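Local coordinates for protein putative mandelate racemase (PDB 2OX4) that binds magnesium and probably works as a lyase (dehydratase) of the mandelate racemase branch of the enolase superfamily, at residues 67-73 with 102-106; 192-196 with 227-232; 284-290 with 312-317; 325-330 with 367-371. All coordinates share one frame. Where two conformers were deposited one is given. Residues are numbered along the deposited sequence.

Contact 1 belongs to the N-terminal domain, while contacts 2, 3 and 4 lie in the C-terminal barrel domain of this enolase-superfamily protein. Contact 3 is the one at the metal and probable active site: the H317 side chain is about 4 Å from the bound magnesium ion held by E215, E241 and E267. Contact 2 joins two helices on the outside of the barrel, its centre about 24 Å from that of contact 3 and the F228 side chain about 9 Å from that of E215. Contact 4 touches contact 3 directly, A316 CB lying 4.2 Å from S328 CB. Contacts 1 and 2 lie on opposite sides of the chain's centre, about 46 Å apart between centres.

Contact 1: residues 67-73 with 102-106; sequences PFNTEAI and FWDIK
K106 lays its aliphatic chain across one face of the F68 ring, CG standing 3.8 Å from the ring centroid and only 3° off the normal, a CH-pi contact. F68 (chi1 -88°, chi2 72°) and K106 (chi1 m, chi2 t, chi3 -136°, chi4 t) bring these surfaces together, though neither CA-to-CB bond points at the partner. Segment 102-106 is helical throughout. Residues 67-68 approach helical angles, N69 (-87/56) centres an inverse gamma turn and takes the N-cap position, and a helix starts at T70. P67 faces F102 (CA-CA 5.1 Å) and F68 faces K106 (6.4 Å). The ammonium end of K106 is well served: NZ donates to T70 OG1 at 2.8 Å and to a water 2.7 Å from NZ, which in turn donates to F68 O at 2.6 Å. T70 CG2 reaches F102 CB at 3.6 Å and lies over the face of the W103 five-membered ring, 4.3 Å from its centroid and 27° off the normal, a second CH-pi contact. Further apolar contacts join I73 CG2 to F102 CE1 (3.7 Å) and P67 CG to I105 CG2 (3.8 Å). The contact packs the start of helix 70-79 on helix 89-110 in the N-terminal domain; I105 also meets strand 24-30, I73 and F102 both touch L62 of helix 48-62, and W103 NE1 bonds T298 OG1 of helix 296-309 in the barrel domain, across the domain interface.

Contact 2: residues 192-196 with 227-232; sequences IKIGV and QFAKAI
Helix 192-196 and helix 227-232 run in the same general sense, their axes 9.9 Å apart at closest approach and crossing at -46°. CA atoms pair I192 with F228 (6.3 Å) and V196 with I232 (6.1 Å). The main hollow is at G195, where the lack of a side chain admits the F228 ring: G195 CA is 3.6 Å from F228 CZ, and an ideal CB there would come within 2.5 Å of F228 CE1. With chi1 t and chi2 51°, F228 turns its ring edge to the helix backbone, CE1 lying 3.9 Å from I192 O and 3.8 Å from V196 N. These are the helices that follow the second and third strands of the (beta/alpha) barrel, and F228 also touches V214 and Y240 on the strands beneath. The reciprocal bump is A231, whose CB fits between residues one helical turn apart, 3.6 Å from both I192 CG2 and V196 CG2. I192, with chi1 and chi2 both m, also reaches F228, CD1 to CD1 4.0 Å. V196 (chi1 t) brings CG2 to 4.1 Å from I232 CG2. At the N-terminal end I192 CG1 rests 3.7 Å from Q227 NE2, while Q227 OE1 accepts from L187 N.

Contact 3: residues 284-290 with 312-317; sequences IDVIQPD and VTVQAH
Two short parallel strands pair V286 with T313 and I287 with V314, at CA-CA distances of 4.9 and 5.0 Å. The backbone bonds run in sequence: T313 N donates to D285 O (3.1 Å), I287 N to T313 O (2.9 Å), and Q315 N to I287 O (3.0 Å). Beyond the strands H317 N continues the pairing to P289 O at 2.9 Å. D285 O also takes a bond from a water 2.8 Å away that lies 2.7 Å from T313 OG1. I287 (chi1 p) and V314 (chi1 t) share one sheet face, CG1 to CG2 3.9 Å, toward helix 296-309; V286 and T313 share the other. Q288 NE2 donates to Q315 OE1 at 2.9 Å and weakly to E241; Q315 OE1 is bonded to Y129 OH as well, and Q315 NE2 is satisfied by A316 O at 2.9 Å. The D285 carboxylate makes salt bridges with K256 and R282. D290 is an N-cap, its OD1 receiving G292 N, while OD2 accepts from H317 ND1 at 2.6 Å; chi1 of both D290 and H317 is t. Beside the magnesium site, the H317-D290 pair is consistent with the His-Asp pair of mandelate racemase relatives, Asp after the sixth barrel strand and His after the seventh.

Contact 4: residues 325-330 with 367-371; sequences EAASLH and YKVPE
Y367 opens segment 367-371, which is extended through P370, and faces the helix 325-330 with chi1 at -110° and chi2 at 135°. L329 CD2 sits over the face of its ring, 4.0 Å from the centroid and 25° off the normal, a CH-pi contact. Y367 OH is 3.2 Å from E325 CD but bonds to Y360 O, while E325 OE2 is bonded to H341 and H343. The CA-to-CB bond of K368 points away from the helix, and its carbonyl makes the contact, O lying 3.9 Å from L329 CD1. At V369 (chi1 p), the residue nearest L329 by CA distance (5.3 Å), CG2 meets L329 CB at 4.1 Å and covers one face of the H330 ring, 3.6 Å from the centroid and 15° off the normal. V369 (-69/142) and P370 (-56/148) have polyproline-like angles. P370 CD contacts L329 CD1 at 3.8 Å, P370 CG approaches A326 CB at 4.4 Å, and P370 O lies 3.5 Å from H330 CE1. L329 (chi1 m, chi2 t) is thus the central apolar residue, touching Y367, V369 and P370. H330 finds its polar partners elsewhere, at I375 O and Y115 N. The chain leaving strand 366-367, antiparallel to barrel strand 126-131, lies on helix 322-333, which follows the seventh barrel strand (313-314); there L329 also touches L126 and H341 of strand 341-344, and H330 touches F297 of helix 296-309.

Contact 1: residues 67-73 with 102-106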
loop_
_atom_site.group_PDB
_atom_site.type_symbol
_atom_site.label_atom_id
_atom_site.label_comp_id
_atom_site.label_asym_id
_atom_site.label_seq_id
_atom_site.Cartn_x
_atom_site.Cartn_y
_atom_site.Cartn_z
ATOM N N PRO C 67 22.948 12.795 37.505
ATOM C CA PRO C 67 23.185 13.126 36.091
ATOM C C PRO C 67 23.762 11.985 35.232
ATOM O O PRO C 67 23.760 12.090 34.009
ATOM C CB PRO C 67 24.157 14.311 36.163
ATOM C CG PRO C 67 24.784 14.217 37.517
ATOM C CD PRO C 67 23.747 13.642 38.414
ATOM N N PHE C 68 24.257 10.913 35.856
ATOM C CA PHE C 68 24.643 9.705 35.118
ATOM C C PHE C 68 23.458 8.909 34.571
ATOM O O PHE C 68 23.621 8.122 33.637
ATOM C CB PHE C 68 25.554 8.793 35.944
ATOM C CG PHE C 68 27.011 9.135 35.794
ATOM C CD1 PHE C 68 27.524 10.290 36.378
ATOM C CD2 PHE C 68 27.849 8.341 35.019
ATOM C CE1 PHE C 68 28.867 10.633 36.217
ATOM C CE2 PHE C 68 29.195 8.674 34.857
ATOM C CZ PHE C 68 29.697 9.826 35.460
ATOM N N ASN C 69 22.276 9.123 35.148
ATOM C CA ASN C 69 21.071 8.386 34.727
ATOM C C ASN C 69 20.374 9.076 33.565
ATOM O O ASN C 69 19.199 9.419 33.644
ATOM C CB ASN C 69 20.115 8.198 35.911
ATOM C CG ASN C 69 20.648 7.200 36.918
ATOM O OD1 ASN C 69 21.443 6.326 36.570
ATOM N ND2 ASN C 69 20.226 7.327 38.172
ATOM N N THR C 70 21.114 9.300 32.483
ATOM C CA THR C 70 20.573 10.058 31.358
ATOM C C THR C 70 19.386 9.354 30.692
ATOM O O THR C 70 18.448 10.021 30.299
ATOM C CB THR C 70 21.624 10.390 30.300
ATOM O OG1 THR C 70 22.485 9.261 30.106
ATOM C CG2 THR C 70 22.432 11.629 30.700
ATOM N N GLU C 71 19.413 8.028 30.598
ATOM C CA GLU C 71 18.288 7.294 29.983
ATOM C C GLU C 71 16.998 7.441 30.788
ATOM O O GLU C 71 15.935 7.774 30.236
ATOM C CB GLU C 71 18.632 5.808 29.770
ATOM C CG GLU C 71 19.647 5.545 28.661
ATOM C CD GLU C 71 19.118 5.844 27.244
ATOM O OE1 GLU C 71 17.892 5.762 27.003
ATOM O OE2 GLU C 71 19.944 6.141 26.367
ATOM N N ALA C 72 17.102 7.234 32.098
ATOM C CA ALA C 72 15.938 7.321 32.985
ATOM C C ALA C 72 15.397 8.742 33.051
ATOM O O ALA C 72 14.184 8.947 33.087
ATOM C CB ALA C 72 16.286 6.829 34.396
ATOM N N ILE C 73 16.292 9.724 33.095
ATOM C CA ILE C 73 15.836 11.102 33.169
ATOM C C ILE C 73 15.134 11.503 31.854
ATOM O O ILE C 73 14.092 12.146 31.890
ATOM C CB ILE C 73 16.977 12.087 33.520
ATOM C CG1 ILE C 73 17.494 11.834 34.955
ATOM C CG2 ILE C 73 16.482 13.539 33.374
ATOM C CD1 ILE C 73 18.874 12.467 35.227
ATOM N N PHE C 102 24.096 17.143 31.297
ATOM C CA PHE C 102 24.393 15.872 31.963
ATOM C C PHE C 102 25.620 15.174 31.376
ATOM O O PHE C 102 26.479 14.686 32.131
ATOM C CB PHE C 102 23.195 14.916 31.913
ATOM C CG PHE C 102 21.933 15.475 32.508
ATOM C CD1 PHE C 102 20.699 15.067 32.015
ATOM C CD2 PHE C 102 21.972 16.394 33.559
ATOM C CE1 PHE C 102 19.518 15.570 32.543
ATOM C CE2 PHE C 102 20.787 16.919 34.094
ATOM C CZ PHE C 102 19.559 16.501 33.592
ATOM N N TRP C 103 25.708 15.121 30.047
ATOM C CA TRP C 103 26.868 14.509 29.408
ATOM C C TRP C 103 28.150 15.309 29.697
ATOM O O TRP C 103 29.200 14.714 29.921
ATOM C CB TRP C 103 26.658 14.307 27.908
ATOM C CG TRP C 103 25.732 13.138 27.581
ATOM C CD1 TRP C 103 24.386 13.192 27.352
ATOM C CD2 TRP C 103 26.105 11.761 27.453
ATOM N NE1 TRP C 103 23.898 11.928 27.080
ATOM C CE2 TRP C 103 24.935 11.034 27.131
ATOM C CE3 TRP C 103 27.320 11.071 27.567
ATOM C CZ2 TRP C 103 24.943 9.648 26.930
ATOM C CZ3 TRP C 103 27.328 9.693 27.369
ATOM C CH2 TRP C 103 26.147 8.995 27.060
ATOM N N ASP C 104 28.041 16.639 29.716
ATOM C CA ASP C 104 29.144 17.506 30.162
ATOM C C ASP C 104 29.615 17.085 31.558
ATOM O O ASP C 104 30.815 16.857 31.770
ATOM C CB ASP C 104 28.704 18.975 30.131
ATOM C CG ASP C 104 29.875 19.955 30.181
ATOM O OD1 ASP C 104 31.012 19.575 29.833
ATOM O OD2 ASP C 104 29.635 21.130 30.544
ATOM N N ILE C 105 28.676 16.931 32.501
ATOM C CA ILE C 105 29.018 16.470 33.860
ATOM C C ILE C 105 29.732 15.114 33.861
ATOM O O ILE C 105 30.761 14.950 34.531
ATOM C CB ILE C 105 27.779 16.454 34.804
ATOM C CG1 ILE C 105 27.368 17.891 35.151
ATOM C CG2 ILE C 105 28.047 15.607 36.064
ATOM C CD1 ILE C 105 25.915 18.044 35.598
ATOM N N LYS C 106 29.196 14.150 33.109
ATOM C CA LYS C 106 29.802 12.810 33.025
ATOM C C LYS C 106 31.258 12.892 32.572
ATOM O O LYS C 106 32.136 12.254 33.162
ATOM C CB LYS C 106 29.040 11.919 32.035
ATOM C CG LYS C 106 27.658 11.517 32.501
ATOM C CD LYS C 106 27.153 10.332 31.664
ATOM C CE LYS C 106 25.730 10.546 31.256
ATOM N NZ LYS C 106 25.227 9.464 30.353
HETATM O O HOH W 1 25.363 7.277 31.881
#

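Contact 2: residues 192-196 with 227-232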
loop_
_atom_site.group_PDB
_atom_site.type_symbol
_atom_site.label_atom_id
_atom_site.label_comp_id
_atom_site.label_asym_id
_atom_site.label_seq_id
_atom_site.Cartn_x
_atom_site.Cartn_y
_atom_site.Cartn_z
ATOM N N ILE C 192 12.631 33.012 -9.893
ATOM C CA ILE C 192 13.497 31.938 -10.361
ATOM C C ILE C 192 14.837 32.494 -10.866
ATOM O O ILE C 192 15.902 31.986 -10.509
ATOM C CB ILE C 192 12.791 31.077 -11.440
ATOM C CG1 ILE C 192 11.477 30.479 -10.898
ATOM C CG2 ILE C 192 13.720 29.998 -11.981
ATOM C CD1 ILE C 192 11.662 29.435 -9.770
ATOM N N LYS C 193 14.774 33.562 -11.661
ATOM C CA LYS C 193 15.983 34.187 -12.213
ATOM C C LYS C 193 16.918 34.706 -11.118
ATOM O O LYS C 193 18.126 34.493 -11.198
ATOM C CB LYS C 193 15.618 35.313 -13.189
ATOM C CG LYS C 193 16.822 35.952 -13.887
ATOM C CD LYS C 193 16.600 36.114 -15.385
ATOM C CE LYS C 193 16.225 37.541 -15.744
ATOM N NZ LYS C 193 14.755 37.756 -15.661
ATOM N N ILE C 194 16.357 35.380 -10.116
ATOM C CA ILE C 194 17.128 35.892 -8.967
ATOM C C ILE C 194 17.882 34.751 -8.258
ATOM O O ILE C 194 19.083 34.861 -7.980
ATOM C CB ILE C 194 16.226 36.657 -7.972
ATOM C CG1 ILE C 194 15.848 38.037 -8.532
ATOM C CG2 ILE C 194 16.916 36.858 -6.636
ATOM C CD1 ILE C 194 14.693 38.706 -7.796
ATOM N N GLY C 195 17.185 33.645 -8.000
ATOM C CA GLY C 195 17.817 32.485 -7.387
ATOM C C GLY C 195 18.888 31.860 -8.265
ATOM O O GLY C 195 19.990 31.595 -7.796
ATOM N N VAL C 196 18.563 31.630 -9.534
ATOM C CA VAL C 196 19.499 31.044 -10.492
ATOM C C VAL C 196 20.759 31.912 -10.647
ATOM O O VAL C 196 21.873 31.383 -10.636
ATOM C CB VAL C 196 18.856 30.816 -11.879
ATOM C CG1 VAL C 196 19.917 30.491 -12.924
ATOM C CG2 VAL C 196 17.838 29.669 -11.823
ATOM N N GLN C 227 9.883 23.585 -8.597
ATOM C CA GLN C 227 10.081 24.537 -9.687
ATOM C C GLN C 227 11.497 25.106 -9.660
ATOM O O GLN C 227 12.161 25.190 -10.706
ATOM C CB GLN C 227 9.053 25.659 -9.576
ATOM C CG GLN C 227 9.058 26.621 -10.760
ATOM C CD GLN C 227 8.139 27.791 -10.535
ATOM O OE1 GLN C 227 7.340 27.792 -9.592
ATOM N NE2 GLN C 227 8.214 28.785 -11.419
ATOM N N PHE C 228 11.954 25.484 -8.473
ATOM C CA PHE C 228 13.308 26.000 -8.315
ATOM C C PHE C 228 14.391 24.939 -8.509
ATOM O O PHE C 228 15.421 25.224 -9.129
ATOM C CB PHE C 228 13.490 26.711 -6.971
ATOM C CG PHE C 228 14.759 27.506 -6.891
ATOM C CD1 PHE C 228 15.078 28.416 -7.900
ATOM C CD2 PHE C 228 15.635 27.337 -5.827
ATOM C CE1 PHE C 228 16.260 29.155 -7.840
ATOM C CE2 PHE C 228 16.820 28.074 -5.749
ATOM C CZ PHE C 228 17.127 28.983 -6.762
ATOM N N ALA C 229 14.168 23.722 -8.002
ATOM C CA ALA C 229 15.130 22.619 -8.221
ATOM C C ALA C 229 15.431 22.377 -9.703
ATOM O O ALA C 229 16.590 22.174 -10.081
ATOM C CB ALA C 229 14.633 21.315 -7.572
ATOM N N LYS C 230 14.392 22.402 -10.531
ATOM C CA LYS C 230 14.558 22.247 -11.971
ATOM C C LYS C 230 15.519 23.284 -12.543
ATOM O O LYS C 230 16.336 22.978 -13.412
ATOM C CB LYS C 230 13.204 22.339 -12.680
ATOM C CG LYS C 230 12.262 21.186 -12.369
ATOM C CD LYS C 230 10.983 21.286 -13.183
ATOM C CE LYS C 230 9.878 20.433 -12.581
ATOM N NZ LYS C 230 10.241 18.990 -12.554
ATOM N N ALA C 231 15.414 24.513 -12.049
ATOM C CA ALA C 231 16.196 25.625 -12.576
ATOM C C ALA C 231 17.662 25.607 -12.150
ATOM O O ALA C 231 18.513 26.176 -12.844
ATOM C CB ALA C 231 15.550 26.933 -12.192
ATOM N N ILE C 232 17.961 24.962 -11.017
ATOM C CA ILE C 232 19.332 24.951 -10.461
ATOM C C ILE C 232 20.061 23.610 -10.503
ATOM O O ILE C 232 21.230 23.535 -10.125
ATOM C CB ILE C 232 19.423 25.510 -9.029
ATOM C CG1 ILE C 232 18.605 24.658 -8.048
ATOM C CG2 ILE C 232 19.062 27.007 -8.990
ATOM C CD1 ILE C 232 18.871 24.974 -6.586
#

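Contact 3: residues 284-290 with 312-317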
loop_
_atom_site.group_PDB
_atom_site.type_symbol
_atom_site.label_atom_id
_atom_site.label_comp_id
_atom_site.label_asym_id
_atom_site.label_seq_id
_atom_site.Cartn_x
_atom_site.Cartn_y
_atom_site.Cartn_z
ATOM N N ILE C 284 14.513 11.978 3.126
ATOM C CA ILE C 284 15.657 12.855 3.507
ATOM C C ILE C 284 16.966 12.088 3.294
ATOM O O ILE C 284 17.132 10.961 3.798
ATOM C CB ILE C 284 15.598 13.304 4.997
ATOM C CG1 ILE C 284 14.308 14.082 5.299
ATOM C CG2 ILE C 284 16.755 14.223 5.321
ATOM C CD1 ILE C 284 14.158 14.463 6.772
ATOM N N ASP C 285 17.889 12.698 2.551
ATOM C CA ASP C 285 19.217 12.120 2.297
ATOM C C ASP C 285 20.233 12.505 3.373
ATOM O O ASP C 285 21.140 11.731 3.701
ATOM C CB ASP C 285 19.697 12.563 0.910
ATOM C CG ASP C 285 18.774 12.062 -0.191
ATOM O OD1 ASP C 285 18.035 12.882 -0.774
ATOM O OD2 ASP C 285 18.743 10.830 -0.407
ATOM N N VAL C 286 20.084 13.708 3.912
ATOM C CA VAL C 286 20.992 14.207 4.949
ATOM C C VAL C 286 20.125 14.813 6.033
ATOM O O VAL C 286 19.441 15.809 5.800
ATOM C CB VAL C 286 21.976 15.295 4.401
ATOM C CG1 VAL C 286 22.873 15.847 5.538
ATOM C CG2 VAL C 286 22.846 14.736 3.249
ATOM N N ILE C 287 20.093 14.182 7.200
ATOM C CA ILE C 287 19.280 14.705 8.293
ATOM C C ILE C 287 20.073 15.706 9.107
ATOM O O ILE C 287 21.297 15.573 9.267
ATOM C CB ILE C 287 18.736 13.605 9.232
ATOM C CG1 ILE C 287 19.869 12.696 9.726
ATOM C CG2 ILE C 287 17.590 12.808 8.539
ATOM C CD1 ILE C 287 19.532 11.967 11.021
ATOM N N GLN C 288 19.370 16.709 9.628
ATOM C CA GLN C 288 20.030 17.822 10.298
ATOM C C GLN C 288 19.464 18.101 11.685
ATOM O O GLN C 288 19.063 19.232 11.965
ATOM C CB GLN C 288 19.963 19.091 9.423
ATOM C CG GLN C 288 20.574 18.934 8.003
ATOM C CD GLN C 288 20.175 20.069 7.075
ATOM O OE1 GLN C 288 19.003 20.392 6.954
ATOM N NE2 GLN C 288 21.155 20.677 6.412
ATOM N N PRO C 289 19.455 17.085 12.581
ATOM C CA PRO C 289 18.916 17.349 13.913
ATOM C C PRO C 289 19.819 18.365 14.613
ATOM O O PRO C 289 21.037 18.384 14.364
ATOM C CB PRO C 289 19.031 15.988 14.611
ATOM C CG PRO C 289 20.098 15.280 13.892
ATOM C CD PRO C 289 20.001 15.722 12.471
ATOM N N ASP C 290 19.219 19.217 15.430
ATOM C CA ASP C 290 19.953 20.119 16.317
ATOM C C ASP C 290 20.049 19.448 17.684
ATOM O O ASP C 290 19.029 19.063 18.266
ATOM C CB ASP C 290 19.187 21.453 16.416
ATOM C CG ASP C 290 19.970 22.548 17.159
ATOM O OD1 ASP C 290 20.396 22.331 18.306
ATOM O OD2 ASP C 290 20.145 23.639 16.593
ATOM N N VAL C 312 21.272 7.120 5.220
ATOM C CA VAL C 312 21.083 8.551 5.372
ATOM C C VAL C 312 22.268 9.027 6.201
ATOM O O VAL C 312 22.720 8.321 7.107
ATOM C CB VAL C 312 19.750 8.846 6.112
ATOM C CG1 VAL C 312 19.617 10.318 6.490
ATOM C CG2 VAL C 312 18.542 8.419 5.255
ATOM N N THR C 313 22.801 10.203 5.878
ATOM C CA THR C 313 23.924 10.715 6.665
ATOM C C THR C 313 23.511 11.959 7.426
ATOM O O THR C 313 22.384 12.417 7.282
ATOM C CB THR C 313 25.174 10.958 5.808
ATOM O OG1 THR C 313 24.901 11.938 4.815
ATOM C CG2 THR C 313 25.639 9.658 5.154
ATOM N N VAL C 314 24.411 12.482 8.259
ATOM C CA VAL C 314 24.031 13.431 9.289
ATOM C C VAL C 314 24.901 14.684 9.224
ATOM O O VAL C 314 26.126 14.601 9.106
ATOM C CB VAL C 314 24.130 12.809 10.710
ATOM C CG1 VAL C 314 23.544 13.766 11.747
ATOM C CG2 VAL C 314 23.416 11.448 10.762
ATOM N N GLN C 315 24.257 15.843 9.294
ATOM C CA GLN C 315 24.960 17.099 9.597
ATOM C C GLN C 315 24.190 17.769 10.725
ATOM O O GLN C 315 23.066 18.194 10.510
ATOM C CB GLN C 315 24.945 18.022 8.353
ATOM C CG GLN C 315 25.349 19.504 8.651
ATOM C CD GLN C 315 24.272 20.502 8.260
ATOM O OE1 GLN C 315 23.981 20.696 7.078
ATOM N NE2 GLN C 315 23.673 21.141 9.257
ATOM N N ALA C 316 24.777 17.874 11.916
ATOM C CA ALA C 316 24.086 18.544 13.007
ATOM C C ALA C 316 23.736 19.961 12.558
ATOM O O ALA C 316 24.555 20.647 11.946
ATOM C CB ALA C 316 24.926 18.578 14.262
ATOM N N HIS C 317 22.519 20.388 12.852
ATOM C CA HIS C 317 22.195 21.806 12.747
ATOM C C HIS C 317 22.858 22.541 13.895
ATOM O O HIS C 317 22.669 22.185 15.065
ATOM C CB HIS C 317 20.692 22.030 12.792
ATOM C CG HIS C 317 20.307 23.473 12.834
ATOM N ND1 HIS C 317 19.979 24.118 14.007
ATOM C CD2 HIS C 317 20.202 24.398 11.851
ATOM C CE1 HIS C 317 19.692 25.381 13.745
ATOM N NE2 HIS C 317 19.819 25.576 12.444
HETATM O O HOH W 2 23.646 11.032 2.561
#

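Contact 4: residues 325-330 with 367-371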
loop_
_atom_site.group_PDB
_atom_site.type_symbol
_atom_site.label_atom_id
_atom_site.label_comp_id
_atom_site.label_asym_id
_atom_site.label_seq_id
_atom_site.Cartn_x
_atom_site.Cartn_y
_atom_site.Cartn_z
ATOM N N GLU C 325 27.985 24.698 19.725
ATOM C CA GLU C 325 28.959 24.272 18.716
ATOM C C GLU C 325 29.926 23.204 19.223
ATOM O O GLU C 325 30.132 22.180 18.543
ATOM C CB GLU C 325 29.690 25.432 18.030
ATOM C CG GLU C 325 30.467 24.926 16.778
ATOM C CD GLU C 325 30.528 25.913 15.608
ATOM O OE1 GLU C 325 30.739 27.120 15.857
ATOM O OE2 GLU C 325 30.401 25.473 14.432
ATOM N N ALA C 326 30.491 23.420 20.414
ATOM C CA ALA C 326 31.379 22.436 21.024
ATOM C C ALA C 326 30.670 21.088 21.182
ATOM O O ALA C 326 31.236 20.046 20.854
ATOM C CB ALA C 326 31.891 22.926 22.381
ATOM N N ALA C 327 29.435 21.120 21.679
ATOM C CA ALA C 327 28.669 19.890 21.886
ATOM C C ALA C 327 28.506 19.140 20.565
ATOM O O ALA C 327 28.709 17.929 20.512
ATOM C CB ALA C 327 27.313 20.195 22.508
ATOM N N SER C 328 28.187 19.875 19.495
ATOM C CA SER C 328 27.939 19.252 18.187
ATOM C C SER C 328 29.144 18.481 17.639
ATOM O O SER C 328 28.984 17.482 16.957
ATOM C CB SER C 328 27.453 20.286 17.169
ATOM O OG SER C 328 28.503 21.164 16.779
ATOM N N LEU C 329 30.353 18.948 17.941
ATOM C CA LEU C 329 31.557 18.294 17.443
ATOM C C LEU C 329 31.731 16.909 18.059
ATOM O O LEU C 329 32.179 15.973 17.394
ATOM C CB LEU C 329 32.781 19.180 17.733
ATOM C CG LEU C 329 32.702 20.576 17.102
ATOM C CD1 LEU C 329 33.826 21.465 17.635
ATOM C CD2 LEU C 329 32.744 20.495 15.582
ATOM N N HIS C 330 31.384 16.786 19.339
ATOM C CA HIS C 330 31.415 15.487 20.019
ATOM C C HIS C 330 30.415 14.514 19.407
ATOM O O HIS C 330 30.772 13.372 19.104
ATOM C CB HIS C 330 31.148 15.651 21.508
ATOM C CG HIS C 330 32.246 16.367 22.234
ATOM N ND1 HIS C 330 33.358 15.718 22.725
ATOM C CD2 HIS C 330 32.410 17.679 22.531
ATOM C CE1 HIS C 330 34.156 16.600 23.309
ATOM N NE2 HIS C 330 33.602 17.797 23.206
ATOM N N TYR C 367 37.349 20.986 11.191
ATOM C CA TYR C 367 37.192 21.047 12.645
ATOM C C TYR C 367 37.809 19.836 13.351
ATOM O O TYR C 367 37.665 18.705 12.896
ATOM C CB TYR C 367 35.704 21.099 13.013
ATOM C CG TYR C 367 35.194 22.417 13.577
ATOM C CD1 TYR C 367 33.994 22.951 13.123
ATOM C CD2 TYR C 367 35.892 23.113 14.572
ATOM C CE1 TYR C 367 33.484 24.135 13.634
ATOM C CE2 TYR C 367 35.395 24.311 15.087
ATOM C CZ TYR C 367 34.193 24.813 14.611
ATOM O OH TYR C 367 33.666 25.989 15.098
ATOM N N LYS C 368 38.457 20.072 14.488
ATOM C CA LYS C 368 38.793 18.993 15.419
ATOM C C LYS C 368 37.881 19.051 16.644
ATOM O O LYS C 368 37.494 20.132 17.086
ATOM C CB LYS C 368 40.262 19.092 15.843
ATOM C CG LYS C 368 41.233 18.510 14.819
ATOM C CD LYS C 368 42.673 18.804 15.197
ATOM C CE LYS C 368 43.623 18.453 14.060
ATOM N NZ LYS C 368 43.683 16.987 13.812
ATOM N N VAL C 369 37.540 17.891 17.194
ATOM C CA VAL C 369 36.729 17.851 18.418
ATOM C C VAL C 369 37.557 18.368 19.605
ATOM O O VAL C 369 38.767 18.106 19.668
ATOM C CB VAL C 369 36.188 16.420 18.688
ATOM C CG1 VAL C 369 37.313 15.463 19.106
ATOM C CG2 VAL C 369 35.052 16.441 19.713
ATOM N N PRO C 370 36.930 19.132 20.530
ATOM C CA PRO C 370 37.658 19.442 21.773
ATOM C C PRO C 370 38.121 18.182 22.516
ATOM O O PRO C 370 37.470 17.132 22.456
ATOM C CB PRO C 370 36.624 20.211 22.611
ATOM C CG PRO C 370 35.688 20.809 21.586
ATOM C CD PRO C 370 35.597 19.766 20.500
ATOM N N GLU C 371 39.260 18.289 23.196
ATOM C CA GLU C 371 39.834 17.154 23.909
ATOM C C GLU C 371 39.854 17.366 25.430
ATOM O O GLU C 371 40.398 16.541 26.168
ATOM C CB GLU C 371 41.250 16.860 23.393
ATOM C CG GLU C 371 41.339 16.481 21.922
ATOM C CD GLU C 371 40.839 15.068 21.619
ATOM O OE1 GLU C 371 40.577 14.287 22.557
ATOM O OE2 GLU C 371 40.717 14.734 20.424
#